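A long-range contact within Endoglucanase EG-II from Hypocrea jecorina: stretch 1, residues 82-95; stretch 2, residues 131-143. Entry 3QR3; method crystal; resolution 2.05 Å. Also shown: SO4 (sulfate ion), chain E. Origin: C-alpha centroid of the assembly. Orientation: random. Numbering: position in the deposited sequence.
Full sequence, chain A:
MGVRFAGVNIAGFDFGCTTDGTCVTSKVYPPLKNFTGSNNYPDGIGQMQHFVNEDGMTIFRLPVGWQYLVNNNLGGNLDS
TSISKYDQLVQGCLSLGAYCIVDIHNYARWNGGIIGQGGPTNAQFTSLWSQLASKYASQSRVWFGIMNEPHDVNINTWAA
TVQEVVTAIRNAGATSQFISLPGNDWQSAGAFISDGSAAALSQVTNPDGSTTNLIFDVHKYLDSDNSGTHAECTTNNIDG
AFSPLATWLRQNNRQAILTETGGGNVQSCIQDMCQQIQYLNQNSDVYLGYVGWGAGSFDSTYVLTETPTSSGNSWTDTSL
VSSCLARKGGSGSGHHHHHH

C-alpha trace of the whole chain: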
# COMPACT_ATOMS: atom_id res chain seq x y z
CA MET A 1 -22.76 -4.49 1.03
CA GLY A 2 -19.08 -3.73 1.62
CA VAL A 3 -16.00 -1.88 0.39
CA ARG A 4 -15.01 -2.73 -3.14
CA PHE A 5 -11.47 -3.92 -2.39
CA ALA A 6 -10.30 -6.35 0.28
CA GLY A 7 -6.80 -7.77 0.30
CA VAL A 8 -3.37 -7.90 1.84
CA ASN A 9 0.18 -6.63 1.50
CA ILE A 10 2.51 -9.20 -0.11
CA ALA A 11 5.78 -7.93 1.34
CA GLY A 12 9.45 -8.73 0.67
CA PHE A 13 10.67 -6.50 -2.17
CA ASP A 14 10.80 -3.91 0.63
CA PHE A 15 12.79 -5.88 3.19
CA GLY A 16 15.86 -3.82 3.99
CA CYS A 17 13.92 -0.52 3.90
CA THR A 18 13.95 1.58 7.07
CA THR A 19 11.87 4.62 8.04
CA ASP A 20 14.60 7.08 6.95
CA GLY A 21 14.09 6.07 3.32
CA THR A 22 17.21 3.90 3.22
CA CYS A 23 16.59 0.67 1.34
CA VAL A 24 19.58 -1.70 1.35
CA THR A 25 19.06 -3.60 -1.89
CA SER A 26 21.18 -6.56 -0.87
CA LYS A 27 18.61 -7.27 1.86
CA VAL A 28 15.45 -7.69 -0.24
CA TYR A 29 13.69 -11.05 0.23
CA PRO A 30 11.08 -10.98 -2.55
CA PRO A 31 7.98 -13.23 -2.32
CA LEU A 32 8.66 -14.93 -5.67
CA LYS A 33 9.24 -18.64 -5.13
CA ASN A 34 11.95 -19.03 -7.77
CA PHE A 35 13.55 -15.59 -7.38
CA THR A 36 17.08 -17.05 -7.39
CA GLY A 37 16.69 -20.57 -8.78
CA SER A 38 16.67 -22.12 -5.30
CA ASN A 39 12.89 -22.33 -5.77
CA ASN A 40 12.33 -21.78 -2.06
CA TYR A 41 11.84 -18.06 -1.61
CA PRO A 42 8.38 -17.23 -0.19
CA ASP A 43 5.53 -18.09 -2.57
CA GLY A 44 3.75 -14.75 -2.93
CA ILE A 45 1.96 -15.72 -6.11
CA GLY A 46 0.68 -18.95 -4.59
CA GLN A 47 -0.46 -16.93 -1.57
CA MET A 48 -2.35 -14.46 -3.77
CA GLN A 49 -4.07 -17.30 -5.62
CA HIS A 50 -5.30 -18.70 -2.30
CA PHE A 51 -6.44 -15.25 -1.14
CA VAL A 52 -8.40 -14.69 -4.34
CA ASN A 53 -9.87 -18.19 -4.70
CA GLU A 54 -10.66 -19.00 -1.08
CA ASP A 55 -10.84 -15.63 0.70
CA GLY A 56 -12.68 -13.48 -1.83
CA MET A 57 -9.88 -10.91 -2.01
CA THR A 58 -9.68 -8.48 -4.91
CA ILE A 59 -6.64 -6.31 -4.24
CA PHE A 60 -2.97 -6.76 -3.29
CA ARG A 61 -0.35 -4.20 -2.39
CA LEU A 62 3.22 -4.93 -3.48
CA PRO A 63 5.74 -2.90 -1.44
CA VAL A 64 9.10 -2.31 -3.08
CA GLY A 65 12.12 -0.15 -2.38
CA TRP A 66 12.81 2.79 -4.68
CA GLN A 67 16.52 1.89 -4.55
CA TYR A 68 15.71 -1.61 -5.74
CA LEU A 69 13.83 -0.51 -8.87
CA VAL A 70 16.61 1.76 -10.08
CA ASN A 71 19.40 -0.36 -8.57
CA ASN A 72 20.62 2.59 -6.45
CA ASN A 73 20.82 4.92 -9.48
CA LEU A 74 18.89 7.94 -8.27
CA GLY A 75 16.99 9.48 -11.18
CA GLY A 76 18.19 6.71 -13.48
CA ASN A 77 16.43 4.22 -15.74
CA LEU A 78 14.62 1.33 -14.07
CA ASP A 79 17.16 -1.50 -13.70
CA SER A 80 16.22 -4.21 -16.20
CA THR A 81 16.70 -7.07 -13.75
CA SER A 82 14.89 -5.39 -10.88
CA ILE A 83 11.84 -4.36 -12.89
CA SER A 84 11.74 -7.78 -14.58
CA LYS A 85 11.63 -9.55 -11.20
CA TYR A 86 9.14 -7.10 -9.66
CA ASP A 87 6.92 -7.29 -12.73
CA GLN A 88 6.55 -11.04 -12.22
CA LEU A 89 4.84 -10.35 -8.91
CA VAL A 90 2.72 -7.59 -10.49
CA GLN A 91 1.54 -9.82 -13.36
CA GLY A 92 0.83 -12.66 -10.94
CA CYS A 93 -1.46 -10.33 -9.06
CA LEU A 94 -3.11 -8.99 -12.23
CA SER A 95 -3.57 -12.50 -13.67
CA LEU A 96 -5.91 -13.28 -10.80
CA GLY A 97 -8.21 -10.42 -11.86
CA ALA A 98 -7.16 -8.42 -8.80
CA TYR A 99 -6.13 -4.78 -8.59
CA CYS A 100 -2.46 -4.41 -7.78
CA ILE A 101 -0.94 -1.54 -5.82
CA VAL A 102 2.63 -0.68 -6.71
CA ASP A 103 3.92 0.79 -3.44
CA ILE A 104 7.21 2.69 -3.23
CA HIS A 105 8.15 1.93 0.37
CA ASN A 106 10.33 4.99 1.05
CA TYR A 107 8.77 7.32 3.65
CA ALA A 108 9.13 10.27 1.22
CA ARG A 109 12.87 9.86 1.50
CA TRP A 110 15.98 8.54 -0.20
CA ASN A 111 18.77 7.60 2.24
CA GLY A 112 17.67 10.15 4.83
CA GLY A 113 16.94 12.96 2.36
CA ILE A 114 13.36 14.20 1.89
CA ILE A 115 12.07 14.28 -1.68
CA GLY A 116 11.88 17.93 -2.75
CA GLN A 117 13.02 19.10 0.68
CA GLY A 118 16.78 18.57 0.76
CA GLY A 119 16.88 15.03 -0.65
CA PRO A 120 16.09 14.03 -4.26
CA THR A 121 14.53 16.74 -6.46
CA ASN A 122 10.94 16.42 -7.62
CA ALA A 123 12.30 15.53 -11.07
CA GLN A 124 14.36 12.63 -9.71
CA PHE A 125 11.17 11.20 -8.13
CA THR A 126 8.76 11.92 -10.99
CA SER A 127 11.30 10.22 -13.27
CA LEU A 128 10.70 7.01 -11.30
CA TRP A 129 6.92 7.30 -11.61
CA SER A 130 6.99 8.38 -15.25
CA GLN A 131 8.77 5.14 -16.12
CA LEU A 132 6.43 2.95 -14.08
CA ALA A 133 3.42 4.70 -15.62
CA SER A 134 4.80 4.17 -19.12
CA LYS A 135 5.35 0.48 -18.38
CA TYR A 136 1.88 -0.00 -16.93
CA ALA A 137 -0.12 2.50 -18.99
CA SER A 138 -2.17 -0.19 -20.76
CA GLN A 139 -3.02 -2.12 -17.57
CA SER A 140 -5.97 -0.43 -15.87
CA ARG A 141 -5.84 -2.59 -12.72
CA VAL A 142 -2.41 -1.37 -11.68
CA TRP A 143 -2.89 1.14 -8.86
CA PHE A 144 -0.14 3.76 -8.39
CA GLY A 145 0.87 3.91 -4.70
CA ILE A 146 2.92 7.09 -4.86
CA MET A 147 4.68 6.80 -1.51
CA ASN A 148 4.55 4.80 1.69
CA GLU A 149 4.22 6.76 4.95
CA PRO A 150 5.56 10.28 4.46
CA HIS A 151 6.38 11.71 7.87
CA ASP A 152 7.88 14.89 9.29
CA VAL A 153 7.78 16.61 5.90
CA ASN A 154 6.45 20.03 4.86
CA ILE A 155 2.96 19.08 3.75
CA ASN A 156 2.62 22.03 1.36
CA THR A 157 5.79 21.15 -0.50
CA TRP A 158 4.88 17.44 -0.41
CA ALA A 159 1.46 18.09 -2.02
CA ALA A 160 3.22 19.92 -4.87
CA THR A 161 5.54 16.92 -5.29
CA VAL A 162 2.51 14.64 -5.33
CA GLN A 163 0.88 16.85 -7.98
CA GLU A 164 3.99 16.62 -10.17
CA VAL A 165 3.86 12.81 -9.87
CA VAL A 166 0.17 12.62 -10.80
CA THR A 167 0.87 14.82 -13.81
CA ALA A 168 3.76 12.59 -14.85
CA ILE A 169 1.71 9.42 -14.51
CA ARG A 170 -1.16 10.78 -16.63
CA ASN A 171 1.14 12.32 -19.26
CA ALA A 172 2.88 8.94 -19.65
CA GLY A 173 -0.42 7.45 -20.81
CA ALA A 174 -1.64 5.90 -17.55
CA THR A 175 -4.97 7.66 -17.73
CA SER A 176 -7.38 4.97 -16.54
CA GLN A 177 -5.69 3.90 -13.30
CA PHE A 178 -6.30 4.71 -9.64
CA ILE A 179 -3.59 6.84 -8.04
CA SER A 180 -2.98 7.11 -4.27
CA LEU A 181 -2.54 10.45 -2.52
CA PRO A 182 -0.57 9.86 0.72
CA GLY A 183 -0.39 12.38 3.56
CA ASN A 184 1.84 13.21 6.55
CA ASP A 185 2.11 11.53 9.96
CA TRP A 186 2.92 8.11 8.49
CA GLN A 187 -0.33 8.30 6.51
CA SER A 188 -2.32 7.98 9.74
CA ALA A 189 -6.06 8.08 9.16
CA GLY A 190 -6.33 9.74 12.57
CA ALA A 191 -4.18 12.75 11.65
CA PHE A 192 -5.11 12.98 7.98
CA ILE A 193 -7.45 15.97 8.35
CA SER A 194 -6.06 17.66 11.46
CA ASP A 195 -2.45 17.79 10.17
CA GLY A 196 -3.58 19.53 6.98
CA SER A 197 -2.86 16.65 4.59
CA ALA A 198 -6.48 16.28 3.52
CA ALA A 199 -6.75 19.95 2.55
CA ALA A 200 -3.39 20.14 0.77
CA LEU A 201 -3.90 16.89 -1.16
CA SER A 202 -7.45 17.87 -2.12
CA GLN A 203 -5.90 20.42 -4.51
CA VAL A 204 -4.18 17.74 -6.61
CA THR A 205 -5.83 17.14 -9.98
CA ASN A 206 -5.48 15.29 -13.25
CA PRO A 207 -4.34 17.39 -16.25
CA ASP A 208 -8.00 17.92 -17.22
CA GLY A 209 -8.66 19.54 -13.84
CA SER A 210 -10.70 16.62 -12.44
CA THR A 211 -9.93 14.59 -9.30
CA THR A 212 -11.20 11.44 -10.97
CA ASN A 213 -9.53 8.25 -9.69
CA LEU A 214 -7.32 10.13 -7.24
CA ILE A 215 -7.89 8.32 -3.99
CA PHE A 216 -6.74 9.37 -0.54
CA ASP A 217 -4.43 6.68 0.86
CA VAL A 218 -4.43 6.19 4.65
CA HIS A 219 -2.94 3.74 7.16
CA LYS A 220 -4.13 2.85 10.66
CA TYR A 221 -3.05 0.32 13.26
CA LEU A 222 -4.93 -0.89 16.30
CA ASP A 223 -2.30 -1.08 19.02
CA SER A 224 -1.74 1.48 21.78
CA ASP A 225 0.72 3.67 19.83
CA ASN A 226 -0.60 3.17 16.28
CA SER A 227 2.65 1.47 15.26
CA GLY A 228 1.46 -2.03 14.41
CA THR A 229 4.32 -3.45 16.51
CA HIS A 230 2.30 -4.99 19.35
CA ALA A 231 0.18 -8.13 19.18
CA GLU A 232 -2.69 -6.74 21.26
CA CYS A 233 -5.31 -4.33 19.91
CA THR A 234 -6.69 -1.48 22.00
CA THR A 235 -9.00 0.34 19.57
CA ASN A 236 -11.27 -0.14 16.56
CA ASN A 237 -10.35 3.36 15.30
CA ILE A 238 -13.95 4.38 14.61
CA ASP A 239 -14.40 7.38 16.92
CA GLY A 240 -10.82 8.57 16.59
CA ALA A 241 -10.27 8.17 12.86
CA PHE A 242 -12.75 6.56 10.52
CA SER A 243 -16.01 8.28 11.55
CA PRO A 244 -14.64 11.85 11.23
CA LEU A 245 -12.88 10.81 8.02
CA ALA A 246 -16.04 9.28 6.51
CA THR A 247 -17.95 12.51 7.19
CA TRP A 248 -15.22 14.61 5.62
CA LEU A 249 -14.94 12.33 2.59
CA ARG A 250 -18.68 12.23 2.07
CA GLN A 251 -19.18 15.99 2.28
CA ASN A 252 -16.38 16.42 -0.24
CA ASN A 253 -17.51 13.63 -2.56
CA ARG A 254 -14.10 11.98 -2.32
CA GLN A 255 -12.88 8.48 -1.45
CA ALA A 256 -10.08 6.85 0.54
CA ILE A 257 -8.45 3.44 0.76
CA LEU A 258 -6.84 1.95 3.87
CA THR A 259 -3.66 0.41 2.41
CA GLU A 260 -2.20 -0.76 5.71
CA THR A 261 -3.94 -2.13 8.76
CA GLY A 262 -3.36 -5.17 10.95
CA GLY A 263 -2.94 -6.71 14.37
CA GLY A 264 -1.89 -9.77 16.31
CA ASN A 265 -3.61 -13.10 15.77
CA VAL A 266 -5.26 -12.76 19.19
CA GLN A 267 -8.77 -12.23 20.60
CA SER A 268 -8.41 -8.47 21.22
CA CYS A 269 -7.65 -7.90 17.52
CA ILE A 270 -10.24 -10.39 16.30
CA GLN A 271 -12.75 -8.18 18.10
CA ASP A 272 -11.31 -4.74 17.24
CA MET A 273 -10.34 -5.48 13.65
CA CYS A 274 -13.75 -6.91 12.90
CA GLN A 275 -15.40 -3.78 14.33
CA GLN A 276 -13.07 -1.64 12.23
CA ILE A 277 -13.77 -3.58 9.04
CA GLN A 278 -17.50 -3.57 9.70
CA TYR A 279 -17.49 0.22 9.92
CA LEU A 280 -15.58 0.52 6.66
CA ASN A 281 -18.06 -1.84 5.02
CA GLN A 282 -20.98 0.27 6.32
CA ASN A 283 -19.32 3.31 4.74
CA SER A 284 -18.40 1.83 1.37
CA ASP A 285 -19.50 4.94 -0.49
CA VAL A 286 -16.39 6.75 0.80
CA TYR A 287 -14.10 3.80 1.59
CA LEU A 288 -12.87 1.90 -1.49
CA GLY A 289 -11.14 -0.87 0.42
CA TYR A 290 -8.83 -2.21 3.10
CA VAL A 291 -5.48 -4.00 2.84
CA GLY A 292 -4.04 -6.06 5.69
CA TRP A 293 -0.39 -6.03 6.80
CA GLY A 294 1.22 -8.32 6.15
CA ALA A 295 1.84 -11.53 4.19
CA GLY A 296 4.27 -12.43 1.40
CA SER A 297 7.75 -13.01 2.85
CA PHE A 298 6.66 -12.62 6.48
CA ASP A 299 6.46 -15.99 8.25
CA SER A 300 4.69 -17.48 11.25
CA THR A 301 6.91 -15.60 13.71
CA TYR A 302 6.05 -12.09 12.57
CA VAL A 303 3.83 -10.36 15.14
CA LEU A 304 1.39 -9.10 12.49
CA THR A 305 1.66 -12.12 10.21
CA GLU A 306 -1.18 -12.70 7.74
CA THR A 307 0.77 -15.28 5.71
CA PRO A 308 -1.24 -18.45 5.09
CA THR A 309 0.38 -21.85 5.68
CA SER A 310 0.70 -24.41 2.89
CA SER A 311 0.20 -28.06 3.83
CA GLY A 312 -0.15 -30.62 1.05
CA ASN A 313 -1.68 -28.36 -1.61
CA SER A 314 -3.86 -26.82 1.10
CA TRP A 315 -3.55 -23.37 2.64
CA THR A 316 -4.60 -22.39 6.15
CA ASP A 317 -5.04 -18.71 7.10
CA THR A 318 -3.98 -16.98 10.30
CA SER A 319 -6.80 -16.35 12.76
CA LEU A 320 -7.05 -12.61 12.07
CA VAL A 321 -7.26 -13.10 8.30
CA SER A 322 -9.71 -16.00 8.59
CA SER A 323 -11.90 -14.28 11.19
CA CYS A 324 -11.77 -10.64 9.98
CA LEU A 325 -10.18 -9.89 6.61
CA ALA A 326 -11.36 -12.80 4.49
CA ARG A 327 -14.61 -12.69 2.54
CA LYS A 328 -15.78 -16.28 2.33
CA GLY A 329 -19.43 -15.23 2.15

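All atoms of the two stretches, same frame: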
# COMPACT_ATOMS: atom_id res chain seq x y z
N SER A 82 15.80 -5.71 -11.98
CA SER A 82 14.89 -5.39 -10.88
C SER A 82 13.45 -5.31 -11.35
O SER A 82 12.55 -5.91 -10.75
CB SER A 82 15.30 -4.08 -10.21
OG SER A 82 16.61 -4.20 -9.69
N ILE A 83 13.21 -4.57 -12.43
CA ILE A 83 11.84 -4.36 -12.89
C ILE A 83 11.27 -5.66 -13.45
O ILE A 83 10.10 -5.95 -13.29
CB ILE A 83 11.72 -3.19 -13.92
CG1 ILE A 83 10.25 -2.85 -14.17
CG2 ILE A 83 12.41 -3.54 -15.23
CD1 ILE A 83 9.48 -2.44 -12.91
N SER A 84 12.13 -6.47 -14.06
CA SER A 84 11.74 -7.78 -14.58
C SER A 84 11.26 -8.71 -13.45
O SER A 84 10.24 -9.39 -13.58
CB SER A 84 12.92 -8.41 -15.32
OG SER A 84 12.60 -9.72 -15.76
N LYS A 85 12.01 -8.75 -12.36
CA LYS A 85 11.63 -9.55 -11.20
C LYS A 85 10.35 -9.00 -10.56
O LYS A 85 9.41 -9.74 -10.31
CB LYS A 85 12.77 -9.58 -10.17
CG LYS A 85 14.01 -10.37 -10.62
CD LYS A 85 13.68 -11.85 -10.82
CE LYS A 85 14.93 -12.66 -11.13
NZ LYS A 85 14.65 -14.13 -11.07
N TYR A 86 10.32 -7.70 -10.28
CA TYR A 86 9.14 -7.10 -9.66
C TYR A 86 7.90 -7.27 -10.53
O TYR A 86 6.81 -7.53 -10.02
CB TYR A 86 9.40 -5.62 -9.36
CG TYR A 86 8.26 -4.95 -8.64
CD1 TYR A 86 7.96 -5.26 -7.32
CD2 TYR A 86 7.48 -3.98 -9.28
CE1 TYR A 86 6.92 -4.64 -6.65
CE2 TYR A 86 6.45 -3.35 -8.63
CZ TYR A 86 6.17 -3.67 -7.32
OH TYR A 86 5.13 -3.05 -6.67
N ASP A 87 8.07 -7.15 -11.84
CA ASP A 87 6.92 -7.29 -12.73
C ASP A 87 6.30 -8.69 -12.68
O ASP A 87 5.11 -8.86 -12.93
CB ASP A 87 7.26 -6.93 -14.18
CG ASP A 87 6.02 -6.88 -15.07
OD1 ASP A 87 5.04 -6.21 -14.69
OD2 ASP A 87 6.01 -7.53 -16.14
N GLN A 88 7.10 -9.70 -12.34
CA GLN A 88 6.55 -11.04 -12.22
C GLN A 88 5.51 -11.08 -11.12
O GLN A 88 4.49 -11.75 -11.24
CB GLN A 88 7.64 -12.10 -11.94
CG GLN A 88 8.57 -12.37 -13.10
CD GLN A 88 9.72 -13.30 -12.71
OE1 GLN A 88 9.57 -14.14 -11.83
NE2 GLN A 88 10.85 -13.15 -13.37
N LEU A 89 5.78 -10.38 -10.03
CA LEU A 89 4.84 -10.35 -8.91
C LEU A 89 3.59 -9.53 -9.31
O LEU A 89 2.45 -9.92 -9.03
CB LEU A 89 5.51 -9.78 -7.66
CG LEU A 89 4.68 -9.77 -6.38
CD1 LEU A 89 4.30 -11.20 -5.99
CD2 LEU A 89 5.45 -9.08 -5.26
N VAL A 90 3.82 -8.42 -9.99
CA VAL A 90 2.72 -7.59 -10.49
C VAL A 90 1.79 -8.35 -11.44
O VAL A 90 0.57 -8.32 -11.27
CB VAL A 90 3.26 -6.33 -11.22
CG1 VAL A 90 2.11 -5.50 -11.80
CG2 VAL A 90 4.10 -5.49 -10.28
N GLN A 91 2.35 -9.04 -12.43
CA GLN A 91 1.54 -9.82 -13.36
C GLN A 91 0.83 -10.98 -12.68
O GLN A 91 -0.29 -11.33 -13.04
CB GLN A 91 2.37 -10.30 -14.56
CG GLN A 91 2.98 -9.17 -15.39
CD GLN A 91 1.95 -8.12 -15.79
OE1 GLN A 91 0.80 -8.44 -16.11
NE2 GLN A 91 2.36 -6.85 -15.77
N GLY A 92 1.46 -11.57 -11.66
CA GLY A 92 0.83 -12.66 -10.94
C GLY A 92 -0.43 -12.17 -10.26
O GLY A 92 -1.47 -12.84 -10.23
N CYS A 93 -0.34 -10.97 -9.71
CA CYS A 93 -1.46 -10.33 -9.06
C CYS A 93 -2.56 -10.00 -10.08
O CYS A 93 -3.73 -10.30 -9.89
CB CYS A 93 -0.97 -9.06 -8.36
SG CYS A 93 -2.26 -7.98 -7.75
N LEU A 94 -2.15 -9.39 -11.20
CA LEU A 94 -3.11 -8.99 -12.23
C LEU A 94 -3.78 -10.18 -12.91
O LEU A 94 -4.93 -10.10 -13.33
CB LEU A 94 -2.42 -8.11 -13.28
CG LEU A 94 -1.89 -6.74 -12.87
CD1 LEU A 94 -1.08 -6.16 -13.99
CD2 LEU A 94 -3.04 -5.78 -12.49
N SER A 95 -3.06 -11.29 -13.02
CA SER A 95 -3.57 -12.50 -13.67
C SER A 95 -4.73 -13.11 -12.93
O SER A 95 -5.51 -13.89 -13.50
CB SER A 95 -2.45 -13.53 -13.82
OG SER A 95 -1.50 -13.12 -14.79
N GLN A 131 8.40 6.42 -15.55
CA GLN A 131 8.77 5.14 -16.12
C GLN A 131 7.80 4.02 -15.76
O GLN A 131 7.42 3.23 -16.62
CB GLN A 131 10.19 4.75 -15.69
CG GLN A 131 11.25 5.68 -16.24
CD GLN A 131 12.62 5.28 -15.76
OE1 GLN A 131 13.23 4.36 -16.31
NE2 GLN A 131 13.11 5.94 -14.73
N LEU A 132 7.40 3.96 -14.50
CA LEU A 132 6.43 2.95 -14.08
C LEU A 132 5.10 3.15 -14.81
O LEU A 132 4.49 2.19 -15.27
CB LEU A 132 6.23 3.00 -12.57
CG LEU A 132 7.45 2.52 -11.78
CD1 LEU A 132 7.28 2.83 -10.29
CD2 LEU A 132 7.65 1.03 -12.03
N ALA A 133 4.66 4.40 -14.93
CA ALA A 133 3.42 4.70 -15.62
C ALA A 133 3.49 4.28 -17.08
O ALA A 133 2.54 3.72 -17.62
CB ALA A 133 3.11 6.19 -15.51
N SER A 134 4.61 4.57 -17.73
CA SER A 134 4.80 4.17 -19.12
C SER A 134 4.72 2.65 -19.26
O SER A 134 4.08 2.12 -20.17
CB SER A 134 6.13 4.69 -19.66
OG SER A 134 6.33 4.25 -20.99
N LYS A 135 5.38 1.93 -18.34
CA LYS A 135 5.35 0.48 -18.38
C LYS A 135 3.93 -0.06 -18.22
O LYS A 135 3.52 -0.98 -18.92
CB LYS A 135 6.24 -0.11 -17.28
CG LYS A 135 6.28 -1.64 -17.27
CD LYS A 135 7.34 -2.18 -16.31
CE LYS A 135 7.51 -3.68 -16.45
NZ LYS A 135 8.17 -4.05 -17.74
N TYR A 136 3.17 0.54 -17.31
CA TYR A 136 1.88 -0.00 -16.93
C TYR A 136 0.68 0.72 -17.53
O TYR A 136 -0.46 0.43 -17.18
CB TYR A 136 1.78 -0.04 -15.40
CG TYR A 136 2.74 -1.06 -14.82
CD1 TYR A 136 2.62 -2.39 -15.16
CD2 TYR A 136 3.77 -0.68 -13.97
CE1 TYR A 136 3.50 -3.34 -14.66
CE2 TYR A 136 4.66 -1.63 -13.46
CZ TYR A 136 4.51 -2.95 -13.81
OH TYR A 136 5.37 -3.92 -13.32
N ALA A 137 0.94 1.66 -18.44
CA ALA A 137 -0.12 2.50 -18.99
C ALA A 137 -1.33 1.72 -19.50
O ALA A 137 -2.47 2.15 -19.33
CB ALA A 137 0.43 3.41 -20.10
N SER A 138 -1.09 0.57 -20.12
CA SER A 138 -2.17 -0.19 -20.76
C SER A 138 -2.88 -1.14 -19.80
O SER A 138 -3.84 -1.80 -20.18
CB SER A 138 -1.64 -0.98 -21.95
OG SER A 138 -0.78 -2.03 -21.51
N GLN A 139 -2.42 -1.21 -18.55
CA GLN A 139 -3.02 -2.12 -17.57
C GLN A 139 -3.81 -1.37 -16.51
O GLN A 139 -3.24 -0.85 -15.55
CB GLN A 139 -1.94 -3.01 -16.96
CG GLN A 139 -1.20 -3.82 -18.01
CD GLN A 139 -0.26 -4.85 -17.42
OE1 GLN A 139 0.76 -4.52 -16.82
NE2 GLN A 139 -0.60 -6.12 -17.61
N SER A 140 -5.13 -1.30 -16.69
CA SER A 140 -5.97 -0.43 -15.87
C SER A 140 -6.12 -0.89 -14.41
O SER A 140 -6.65 -0.14 -13.58
CB SER A 140 -7.35 -0.26 -16.51
OG SER A 140 -8.09 -1.47 -16.40
N ARG A 141 -5.67 -2.09 -14.09
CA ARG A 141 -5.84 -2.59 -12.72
C ARG A 141 -4.57 -2.42 -11.88
O ARG A 141 -4.51 -2.86 -10.73
CB ARG A 141 -6.34 -4.04 -12.71
CG ARG A 141 -7.84 -4.17 -13.02
CD ARG A 141 -8.31 -5.62 -13.03
NE ARG A 141 -7.87 -6.34 -14.22
CZ ARG A 141 -6.98 -7.33 -14.22
NH1 ARG A 141 -6.43 -7.73 -13.08
NH2 ARG A 141 -6.65 -7.93 -15.36
N VAL A 142 -3.56 -1.78 -12.46
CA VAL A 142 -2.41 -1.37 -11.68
C VAL A 142 -2.78 -0.06 -10.97
O VAL A 142 -3.33 0.86 -11.57
CB VAL A 142 -1.16 -1.18 -12.57
CG1 VAL A 142 -0.04 -0.48 -11.80
CG2 VAL A 142 -0.70 -2.52 -13.11
N TRP A 143 -2.51 -0.00 -9.68
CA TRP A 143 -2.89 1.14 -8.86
C TRP A 143 -1.58 1.79 -8.43
O TRP A 143 -0.69 1.09 -7.94
CB TRP A 143 -3.67 0.61 -7.65
CG TRP A 143 -4.16 1.63 -6.68
CD1 TRP A 143 -3.45 2.65 -6.12
CD2 TRP A 143 -5.48 1.71 -6.12
NE1 TRP A 143 -4.25 3.37 -5.26
CE2 TRP A 143 -5.50 2.82 -5.25
CE3 TRP A 143 -6.65 0.96 -6.28
CZ2 TRP A 143 -6.64 3.19 -4.54
CZ3 TRP A 143 -7.77 1.32 -5.58
CH2 TRP A 143 -7.76 2.43 -4.71
S SO4 E . -8.26 -5.48 -17.87
O1 SO4 E . -8.28 -6.92 -17.63
O2 SO4 E . -7.05 -5.09 -18.59
O3 SO4 E . -9.41 -5.08 -18.66
O4 SO4 E . -8.27 -4.79 -16.58

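The helix of residues 82-95 meets a second helix only at a distance, the two axes staying 13.2 Å apart at 54°, so side chains fill the space between them; Gln 139, Arg 141 and Val 142 lie beyond the second helix. The side chain of Tyr 136 lodges among Ile 83, Asp 87, Val 90 and Gln 91, with Val 90 CG1 3.8 Å from its CE1, and its OH donates to Asp 87 OD1 at 2.7 Å. A buried phenol is thus paired with a carboxylate, and the same Asp 87 OD1 also accepts from Gln 91 NE2 at 3.0 Å.

Gln 91 then uses its whole amide. Its NE2 gives a second hydrogen bond to Gln 139 OE1 (3.0 Å), while Gln 139 NE2 returns one to Gln 91 OE1 (3.1 Å). Two glutamines suit this place because each amide offers both donor and acceptor.

Further along, Leu 94 serves twice. Its side chain packs on Val 142 (CD1 to CG2, 3.8 Å), and its backbone O accepts from Arg 141 NH1 at 2.8 Å, with a weak bond from NH2. Arg 141 NE and NH2 also bind a sulfate, probably from the crystallisation liquor.

At the other end, Ile 83 CD1 meets Leu 132 CD2 at 4.0 Å. Lys 135 lays its CE against Ile 83 CG1 (3.7 Å), but its NZ stays 4.4 Å from Asp 87 OD2, beyond a salt bridge.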